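PDB 3JYZ: type IV pilin structural subunit from Pseudomonas aeruginosa, which forms, as the repeating structural subunit, the type IV pili of this bacterium, thin surface filaments that in such species generally serve attachment and twitching motility. Local coordinates for residues A[31-36]-A[105-110]; A[42-47]-A[59-64]; A[69-74]-A[87-92]. All blocks are in the same frame, centred on the assembly; numbering follows the deposited sequence.

How the interactions relate
Interactions 1 and 2 use opposite ends of helix 33-49: its capped start meets helix 103-109, and its later turns lie over strand 57-62. Their centres are 19 Å apart, yet they touch where Leu-36 CD1 packs 3.9 Å from Met-62 CE. Interaction 3 continues from interaction 2 through the sheet, since strands 57-62 and 70-74 are neighbours. Asp-63 N lies 2.8 Å from Val-69 O and Thr-71 N 2.9 Å from Leu-61 O, both probable hydrogen bonds; these two centres are 11 Å apart. Interactions 1 and 3 do not touch, their nearest atoms being about 6 Å apart, although the chain closed by interaction 1 encloses both other contacts.

Interaction 1: residues A[31-36]-A[105-110]; sequences ASTADL and TAVAAG
Val-107 and Ala-108, in the last turn of helix 103-109, meet Ser-32 and Thr-33 at the start of helix 33-49 in a small helix-end contact at the surface of the pilin domain. It illustrates how two helix ends can meet through apolar groups and backbone, with no hydrogen bond passing between the segments. Val-107 carries most of it. Its CG1 branch lies anti to the backbone N (chi1 175°) and reaches the backbone where Ser-32 passes into Thr-33; the modelled approach to Ser-32 C is too short to be trusted, so the exact spacing there is doubtful. Beside this valine Thr-33 adds a second point of touch: its OG1 rests 3.6 Å from Ala-108 CA and 3.7 Å from Ala-108 CB, with the hydroxyl oxygen set against alkyl carbon.

Each helix end is shaped by its own local motif. Ser-32 is the N-cap of helix 33-49, and its OG accepts a bond from Asp-35 N at 3.1 Å, with an angle of 156° at the hydrogen. At the other end, Gly-110 takes a positive phi of 75° and closes a Schellman motif, in which Gly-110 N donates to Val-107 O at 3.1 Å. The valine that supplies the main apolar contact therefore also receives a terminating bond through its carbonyl.

Around this meeting point, Asp-35 forms a salt bridge with Arg-38 one turn farther along its own helix, and Ala-31 O accepts a hydrogen bond from Arg-112 beyond the end of helix 103-109. On the inner side Ala-106 and Val-107 both rest on Ile-94, which joins this corner to strand 87-95 of the sheet.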
loop_
_atom_site.group_PDB
_atom_site.type_symbol
_atom_site.label_atom_id
_atom_site.label_comp_id
_atom_site.label_asym_id
_atom_site.label_seq_id
_atom_site.Cartn_x
_atom_site.Cartn_y
_atom_site.Cartn_z
ATOM N N ALA A 31 -7.155 10.779 12.555
ATOM C CA ALA A 31 -7.868 11.876 13.215
ATOM C C ALA A 31 -7.063 13.172 13.153
ATOM O O ALA A 31 -7.624 14.263 13.249
ATOM C CB ALA A 31 -8.198 11.522 14.657
ATOM N N SER A 32 -5.752 13.044 12.972
ATOM C CA SER A 32 -4.849 14.192 12.973
ATOM C C SER A 32 -3.484 13.787 12.435
ATOM O O SER A 32 -3.171 12.600 12.358
ATOM C CB SER A 32 -4.668 14.711 14.395
ATOM O OG SER A 32 -3.916 13.789 15.164
ATOM N N THR A 33 -2.673 14.777 12.076
ATOM C CA THR A 33 -1.312 14.531 11.628
ATOM C C THR A 33 -0.513 13.829 12.718
ATOM O O THR A 33 0.266 12.917 12.435
ATOM C CB THR A 33 -0.603 15.832 11.222
ATOM O OG1 THR A 33 -1.237 16.359 10.049
ATOM C CG2 THR A 33 0.868 15.574 10.910
ATOM N N ALA A 34 -0.718 14.243 13.964
ATOM C CA ALA A 34 -0.050 13.610 15.096
ATOM C C ALA A 34 -0.372 12.121 15.200
ATOM O O ALA A 34 0.514 11.313 15.478
ATOM C CB ALA A 34 -0.414 14.325 16.400
ATOM N N ASP A 35 -1.638 11.768 14.980
ATOM C CA ASP A 35 -2.070 10.373 15.036
ATOM C C ASP A 35 -1.478 9.568 13.880
ATOM O O ASP A 35 -1.055 8.427 14.061
ATOM C CB ASP A 35 -3.593 10.263 14.987
ATOM C CG ASP A 35 -4.257 10.624 16.304
ATOM O OD1 ASP A 35 -3.549 10.941 17.280
ATOM O OD2 ASP A 35 -5.504 10.582 16.357
ATOM N N LEU A 36 -1.479 10.157 12.688
ATOM C CA LEU A 36 -0.914 9.491 11.518
ATOM C C LEU A 36 0.581 9.240 11.717
ATOM O O LEU A 36 1.131 8.223 11.283
ATOM C CB LEU A 36 -1.158 10.332 10.266
ATOM C CG LEU A 36 -0.583 9.802 8.948
ATOM C CD1 LEU A 36 -0.971 8.342 8.684
ATOM C CD2 LEU A 36 -1.039 10.706 7.803
ATOM N N THR A 105 -2.794 15.154 3.467
ATOM C CA THR A 105 -3.346 16.487 3.273
ATOM C C THR A 105 -4.694 16.613 3.966
ATOM O O THR A 105 -4.972 17.586 4.664
ATOM C CB THR A 105 -3.493 16.759 1.781
ATOM O OG1 THR A 105 -2.207 16.639 1.175
ATOM C CG2 THR A 105 -4.046 18.161 1.529
ATOM N N ALA A 106 -5.532 15.605 3.785
ATOM C CA ALA A 106 -6.844 15.598 4.410
ATOM C C ALA A 106 -6.779 15.612 5.936
ATOM O O ALA A 106 -7.535 16.335 6.585
ATOM C CB ALA A 106 -7.635 14.399 3.926
ATOM N N VAL A 107 -5.899 14.845 6.426
ATOM C CA VAL A 107 -5.801 14.787 7.882
ATOM C C VAL A 107 -5.295 16.113 8.440
ATOM O O VAL A 107 -5.758 16.556 9.491
ATOM C CB VAL A 107 -4.945 13.608 8.400
ATOM C CG1 VAL A 107 -4.785 13.683 9.919
ATOM C CG2 VAL A 107 -5.522 12.272 7.961
ATOM N N ALA A 108 -4.385 16.719 7.850
ATOM C CA ALA A 108 -3.886 18.029 8.277
ATOM C C ALA A 108 -5.005 19.067 8.273
ATOM O O ALA A 108 -5.047 19.942 9.139
ATOM C CB ALA A 108 -2.748 18.488 7.392
ATOM N N ALA A 109 -5.907 18.959 7.302
ATOM C CA ALA A 109 -7.012 19.906 7.165
ATOM C C ALA A 109 -8.201 19.573 8.064
ATOM O O ALA A 109 -9.135 20.364 8.186
ATOM C CB ALA A 109 -7.462 19.978 5.710
ATOM N N GLY A 110 -8.179 18.395 8.674
ATOM C CA GLY A 110 -9.292 17.936 9.485
ATOM C C GLY A 110 -10.483 17.486 8.658
ATOM O O GLY A 110 -11.616 17.445 9.149
#

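Interaction 2: residues A[42-47]-A[59-64]; sequences TWNQQS and SVLMDA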
loop_
_atom_site.group_PDB
_atom_site.type_symbol
_atom_site.label_atom_id
_atom_site.label_comp_id
_atom_site.label_asym_id
_atom_site.label_seq_id
_atom_site.Cartn_x
_atom_site.Cartn_y
_atom_site.Cartn_z
ATOM N N THR A 42 4.244 3.184 15.087
ATOM C CA THR A 42 3.754 1.937 15.660
ATOM C C THR A 42 3.811 0.799 14.649
ATOM O O THR A 42 4.335 -0.281 14.938
ATOM C CB THR A 42 2.304 2.105 16.144
ATOM O OG1 THR A 42 2.270 3.131 17.142
ATOM C CG2 THR A 42 1.764 0.803 16.722
ATOM N N TRP A 43 3.275 1.043 13.456
ATOM C CA TRP A 43 3.265 0.009 12.431
ATOM C C TRP A 43 4.679 -0.441 12.054
ATOM O O TRP A 43 4.980 -1.642 12.015
ATOM C CB TRP A 43 2.527 0.470 11.159
ATOM C CG TRP A 43 2.575 -0.610 10.133
ATOM C CD1 TRP A 43 3.473 -0.742 9.115
ATOM C CD2 TRP A 43 1.725 -1.754 10.077
ATOM N NE1 TRP A 43 3.217 -1.903 8.413
ATOM C CE2 TRP A 43 2.154 -2.542 8.989
ATOM C CE3 TRP A 43 0.638 -2.188 10.846
ATOM C CZ2 TRP A 43 1.521 -3.738 8.643
ATOM C CZ3 TRP A 43 0.016 -3.378 10.504
ATOM C CH2 TRP A 43 0.461 -4.141 9.410
ATOM N N ASN A 44 5.541 0.527 11.757
ATOM C CA ASN A 44 6.864 0.224 11.213
ATOM C C ASN A 44 7.754 -0.528 12.196
ATOM O O ASN A 44 8.676 -1.218 11.773
ATOM C CB ASN A 44 7.567 1.495 10.715
ATOM C CG ASN A 44 6.974 2.026 9.419
ATOM O OD1 ASN A 44 7.247 3.163 9.016
ATOM N ND2 ASN A 44 6.176 1.210 8.761
ATOM N N GLN A 45 7.457 -0.433 13.494
ATOM C CA GLN A 45 8.280 -1.094 14.508
ATOM C C GLN A 45 8.044 -2.592 14.557
ATOM O O GLN A 45 8.897 -3.342 15.019
ATOM C CB GLN A 45 8.059 -0.457 15.884
ATOM C CG GLN A 45 8.441 1.000 15.847
ATOM C CD GLN A 45 8.616 1.651 17.198
ATOM O OE1 GLN A 45 9.536 2.457 17.387
ATOM N NE2 GLN A 45 7.727 1.336 18.138
ATOM N N GLN A 46 6.893 -2.997 14.053
ATOM C CA GLN A 46 6.510 -4.413 14.010
ATOM C C GLN A 46 7.475 -5.240 13.200
ATOM O O GLN A 46 8.138 -4.716 12.401
ATOM C CB GLN A 46 5.091 -4.551 13.435
ATOM C CG GLN A 46 4.027 -3.837 14.253
ATOM C CD GLN A 46 2.676 -3.825 13.613
ATOM O OE1 GLN A 46 1.738 -3.425 14.216
ATOM N NE2 GLN A 46 2.593 -4.276 12.399
ATOM N N SER A 47 7.497 -6.549 13.462
ATOM C CA SER A 47 8.205 -7.493 12.599
ATOM C C SER A 47 9.642 -7.060 12.344
ATOM O O SER A 47 10.103 -7.026 11.200
ATOM C CB SER A 47 7.458 -7.661 11.271
ATOM O OG SER A 47 7.812 -8.888 10.659
ATOM N N SER A 59 8.697 -6.963 3.487
ATOM C CA SER A 59 8.314 -5.861 4.352
ATOM C C SER A 59 7.054 -5.172 3.860
ATOM O O SER A 59 6.754 -5.183 2.663
ATOM C CB SER A 59 9.460 -4.847 4.453
ATOM O OG SER A 59 9.803 -4.326 3.178
ATOM N N VAL A 60 6.324 -4.586 4.804
ATOM C CA VAL A 60 5.151 -3.770 4.524
ATOM C C VAL A 60 5.370 -2.526 5.365
ATOM O O VAL A 60 5.186 -2.559 6.581
ATOM C CB VAL A 60 3.868 -4.481 4.985
ATOM C CG1 VAL A 60 2.645 -3.617 4.705
ATOM C CG2 VAL A 60 3.742 -5.851 4.300
ATOM N N LEU A 61 5.801 -1.441 4.729
ATOM C CA LEU A 61 6.240 -0.269 5.485
ATOM C C LEU A 61 5.471 0.989 5.113
ATOM O O LEU A 61 5.238 1.266 3.933
ATOM C CB LEU A 61 7.741 -0.036 5.287
ATOM C CG LEU A 61 8.637 -1.046 6.009
ATOM C CD1 LEU A 61 10.069 -0.930 5.505
ATOM C CD2 LEU A 61 8.582 -0.869 7.526
HETATM N N MSE A 62 5.105 1.764 6.128
HETATM C CA MSE A 62 4.506 3.074 5.906
HETATM C C MSE A 62 5.593 4.118 5.693
HETATM O O MSE A 62 6.645 4.081 6.325
HETATM C CB MSE A 62 3.636 3.471 7.089
HETATM C CG MSE A 62 2.422 2.593 7.235
HETATM SE SE MSE A 62 1.330 3.050 8.777
HETATM C CE MSE A 62 0.793 4.844 8.303
ATOM N N ASP A 63 5.334 5.045 4.784
ATOM C CA ASP A 63 6.311 6.069 4.446
ATOM C C ASP A 63 6.861 6.743 5.704
ATOM O O ASP A 63 6.095 7.149 6.577
ATOM C CB ASP A 63 5.635 7.088 3.537
ATOM C CG ASP A 63 6.576 8.156 3.061
ATOM O OD1 ASP A 63 6.752 9.152 3.795
ATOM O OD2 ASP A 63 7.108 8.019 1.941
ATOM N N ALA A 64 8.184 6.874 5.790
ATOM C CA ALA A 64 8.799 7.415 6.998
ATOM C C ALA A 64 8.472 8.894 7.199
ATOM O O ALA A 64 8.606 9.417 8.305
ATOM C CB ALA A 64 10.317 7.196 6.972
#
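Trp-43 makes the tight side of this contact, its indole reaching from helix 42-47 to the backbone of Val-60. NE1 donates to Val-60 O at 2.8 Å with an angle of 157° at the hydrogen; the oxygen lies near the indole plane, whereas the donor stands above the plane of the carbonyl. Farther along the ring edge, Trp-43 CZ2 packs 4.1 Å from Val-60 CG1. Met-62, a selenomethionine, comes in roughly perpendicular to the tryptophan side chain: its SE lies 3.7 Å from Trp-43 CB and 4.8 Å from the centroid of the five-membered ring, an oblique Met-aromatic contact.

Helix and strand run nearly antiparallel, 158° apart, with their axes approaching to 7.6 Å. Helix 33-49 belongs to the connection between the long helix 4-28 and the sheet, as in other type IV pilins, and Ala-21 and Ile-25 of helix 4-28 close the deep side against Trp-43 and Met-62.

The side nearer solvent is more polar. The partly exposed Asn-44 turns its amide to the backbone N and O of Met-62, though which amide atom faces which is uncertain, and Leu-61 CD2 touches that amide as the two side chains pass at a slant.

Interaction 3: residues A[69-74]-A[87-92]; sequences VITITY and TLILSP
Ile-70, Ile-72, Leu-88 and Leu-90 line one face of an antiparallel strand pair at the heart of the pilin sheet, the sheet against which the long helix 4-28 packs. On this face Ile-70 CB and Leu-90 CB stand 4.0 Å apart, and Ile-72 CB and Leu-88 CB 4.5 Å apart; both are hydrogen-bonded pairs. A diagonal contact joins them, for Ile-72 CD1 touches Leu-90 CD1 at 4.0 Å as the two side chains cross obliquely. Ala-21, Ala-18, Leu-15 and Val-11 of helix 4-28 close over this row.

The other face is more mixed and follows the non-hydrogen-bonded pairs. Thr-71 and Ile-89 run side by side, pointing the same way; Ile-89 CD1, bent back by chi2 of -61°, comes 3.5 Å from Thr-71 OG1. Thr-73 and Thr-87 are likewise side by side, with Thr-73 OG1 3.8 Å from Thr-87 CG2. Thr-87 turns its own hydroxyl elsewhere, to a hydrogen bond with Ser-139 OG in the loop closed by the Cys-119 to Cys-149 disulfide. Packing is tight just before strand 70-74 begins, where Val-69 CG1 presses to 3.4 Å from Ile-89 CG2, closer than usual for two carbons.

Four backbone bonds hold the register, and the pair around Ile-70 and Leu-90 is nearly straight, Leu-90 N to Ile-70 O measuring 2.8 Å at 172°. At the far end the Tyr-74 ring meets Leu-88 CG edge-on, its CE2 3.9 Å away, while Tyr-74 OH hydrogen-bonds to Val-11 O of helix 4-28.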
loop_
_atom_site.group_PDB
_atom_site.type_symbol
_atom_site.label_atom_id
_atom_site.label_comp_id
_atom_site.label_asym_id
_atom_site.label_seq_id
_atom_site.Cartn_x
_atom_site.Cartn_y
_atom_site.Cartn_z
ATOM N N VAL A 69 1.443 6.338 3.013
ATOM C CA VAL A 69 1.650 5.484 1.841
ATOM C C VAL A 69 2.404 4.209 2.214
ATOM O O VAL A 69 3.445 4.272 2.866
ATOM C CB VAL A 69 2.392 6.227 0.722
ATOM C CG1 VAL A 69 2.753 5.258 -0.421
ATOM C CG2 VAL A 69 1.539 7.378 0.197
ATOM N N ILE A 70 1.880 3.056 1.803
ATOM C CA ILE A 70 2.468 1.770 2.159
ATOM C C ILE A 70 3.223 1.157 0.983
ATOM O O ILE A 70 2.699 1.071 -0.122
ATOM C CB ILE A 70 1.375 0.769 2.599
ATOM C CG1 ILE A 70 0.698 1.241 3.890
ATOM C CG2 ILE A 70 1.959 -0.640 2.781
ATOM C CD1 ILE A 70 -0.563 0.469 4.264
ATOM N N THR A 71 4.454 0.720 1.225
ATOM C CA THR A 71 5.202 -0.032 0.223
ATOM C C THR A 71 5.299 -1.479 0.663
ATOM O O THR A 71 5.767 -1.770 1.773
ATOM C CB THR A 71 6.623 0.524 0.043
ATOM O OG1 THR A 71 6.538 1.893 -0.360
ATOM C CG2 THR A 71 7.391 -0.273 -1.009
ATOM N N ILE A 72 4.836 -2.384 -0.193
ATOM C CA ILE A 72 5.018 -3.807 0.040
ATOM C C ILE A 72 6.175 -4.269 -0.831
ATOM O O ILE A 72 6.159 -4.079 -2.056
ATOM C CB ILE A 72 3.788 -4.602 -0.361
ATOM C CG1 ILE A 72 2.549 -4.078 0.362
ATOM C CG2 ILE A 72 4.007 -6.088 -0.077
ATOM C CD1 ILE A 72 1.262 -4.701 -0.169
ATOM N N THR A 73 7.183 -4.858 -0.191
ATOM C CA THR A 73 8.337 -5.403 -0.889
ATOM C C THR A 73 8.277 -6.920 -0.814
ATOM O O THR A 73 8.173 -7.492 0.268
ATOM C CB THR A 73 9.644 -4.890 -0.255
ATOM O OG1 THR A 73 9.691 -3.461 -0.353
ATOM C CG2 THR A 73 10.867 -5.504 -0.957
ATOM N N TYR A 74 8.330 -7.575 -1.970
ATOM C CA TYR A 74 8.222 -9.028 -2.037
ATOM C C TYR A 74 9.581 -9.708 -2.088
ATOM O O TYR A 74 10.545 -9.117 -2.557
ATOM C CB TYR A 74 7.418 -9.413 -3.279
ATOM C CG TYR A 74 5.978 -9.023 -3.128
ATOM C CD1 TYR A 74 5.071 -9.894 -2.560
ATOM C CD2 TYR A 74 5.537 -7.762 -3.507
ATOM C CE1 TYR A 74 3.749 -9.542 -2.395
ATOM C CE2 TYR A 74 4.208 -7.395 -3.342
ATOM C CZ TYR A 74 3.323 -8.297 -2.792
ATOM O OH TYR A 74 1.992 -7.976 -2.608
ATOM N N THR A 87 7.914 -4.500 -5.904
ATOM C CA THR A 87 7.148 -3.663 -4.975
ATOM C C THR A 87 5.776 -3.274 -5.492
ATOM O O THR A 87 5.565 -3.099 -6.702
ATOM C CB THR A 87 7.891 -2.365 -4.573
ATOM O OG1 THR A 87 7.964 -1.480 -5.698
ATOM C CG2 THR A 87 9.293 -2.680 -4.074
ATOM N N LEU A 88 4.855 -3.152 -4.543
ATOM C CA LEU A 88 3.567 -2.526 -4.764
ATOM C C LEU A 88 3.441 -1.328 -3.826
ATOM O O LEU A 88 3.994 -1.332 -2.722
ATOM C CB LEU A 88 2.431 -3.507 -4.471
ATOM C CG LEU A 88 2.275 -4.711 -5.389
ATOM C CD1 LEU A 88 1.075 -5.558 -4.953
ATOM C CD2 LEU A 88 2.128 -4.250 -6.845
ATOM N N ILE A 89 2.706 -0.313 -4.272
ATOM C CA ILE A 89 2.445 0.870 -3.471
ATOM C C ILE A 89 0.945 0.966 -3.187
ATOM O O ILE A 89 0.128 0.832 -4.101
ATOM C CB ILE A 89 2.881 2.153 -4.198
ATOM C CG1 ILE A 89 4.323 2.038 -4.710
ATOM C CG2 ILE A 89 2.691 3.367 -3.284
ATOM C CD1 ILE A 89 5.338 1.830 -3.632
ATOM N N LEU A 90 0.585 1.174 -1.925
ATOM C CA LEU A 90 -0.803 1.421 -1.537
ATOM C C LEU A 90 -0.901 2.861 -1.039
ATOM O O LEU A 90 -0.278 3.219 -0.041
ATOM C CB LEU A 90 -1.261 0.456 -0.438
ATOM C CG LEU A 90 -0.964 -1.030 -0.651
ATOM C CD1 LEU A 90 -1.515 -1.894 0.493
ATOM C CD2 LEU A 90 -1.501 -1.528 -1.977
ATOM N N SER A 91 -1.690 3.678 -1.733
ATOM C CA SER A 91 -1.773 5.109 -1.448
ATOM C C SER A 91 -3.170 5.446 -0.932
ATOM O O SER A 91 -4.162 5.168 -1.608
ATOM C CB SER A 91 -1.480 5.907 -2.721
ATOM O OG SER A 91 -0.180 5.620 -3.224
ATOM N N PRO A 92 -3.259 6.030 0.273
ATOM C CA PRO A 92 -4.564 6.333 0.883
ATOM C C PRO A 92 -5.099 7.740 0.591
ATOM O O PRO A 92 -4.335 8.703 0.461
ATOM C CB PRO A 92 -4.293 6.201 2.385
ATOM C CG PRO A 92 -2.828 6.505 2.537
ATOM C CD PRO A 92 -2.139 6.236 1.209
#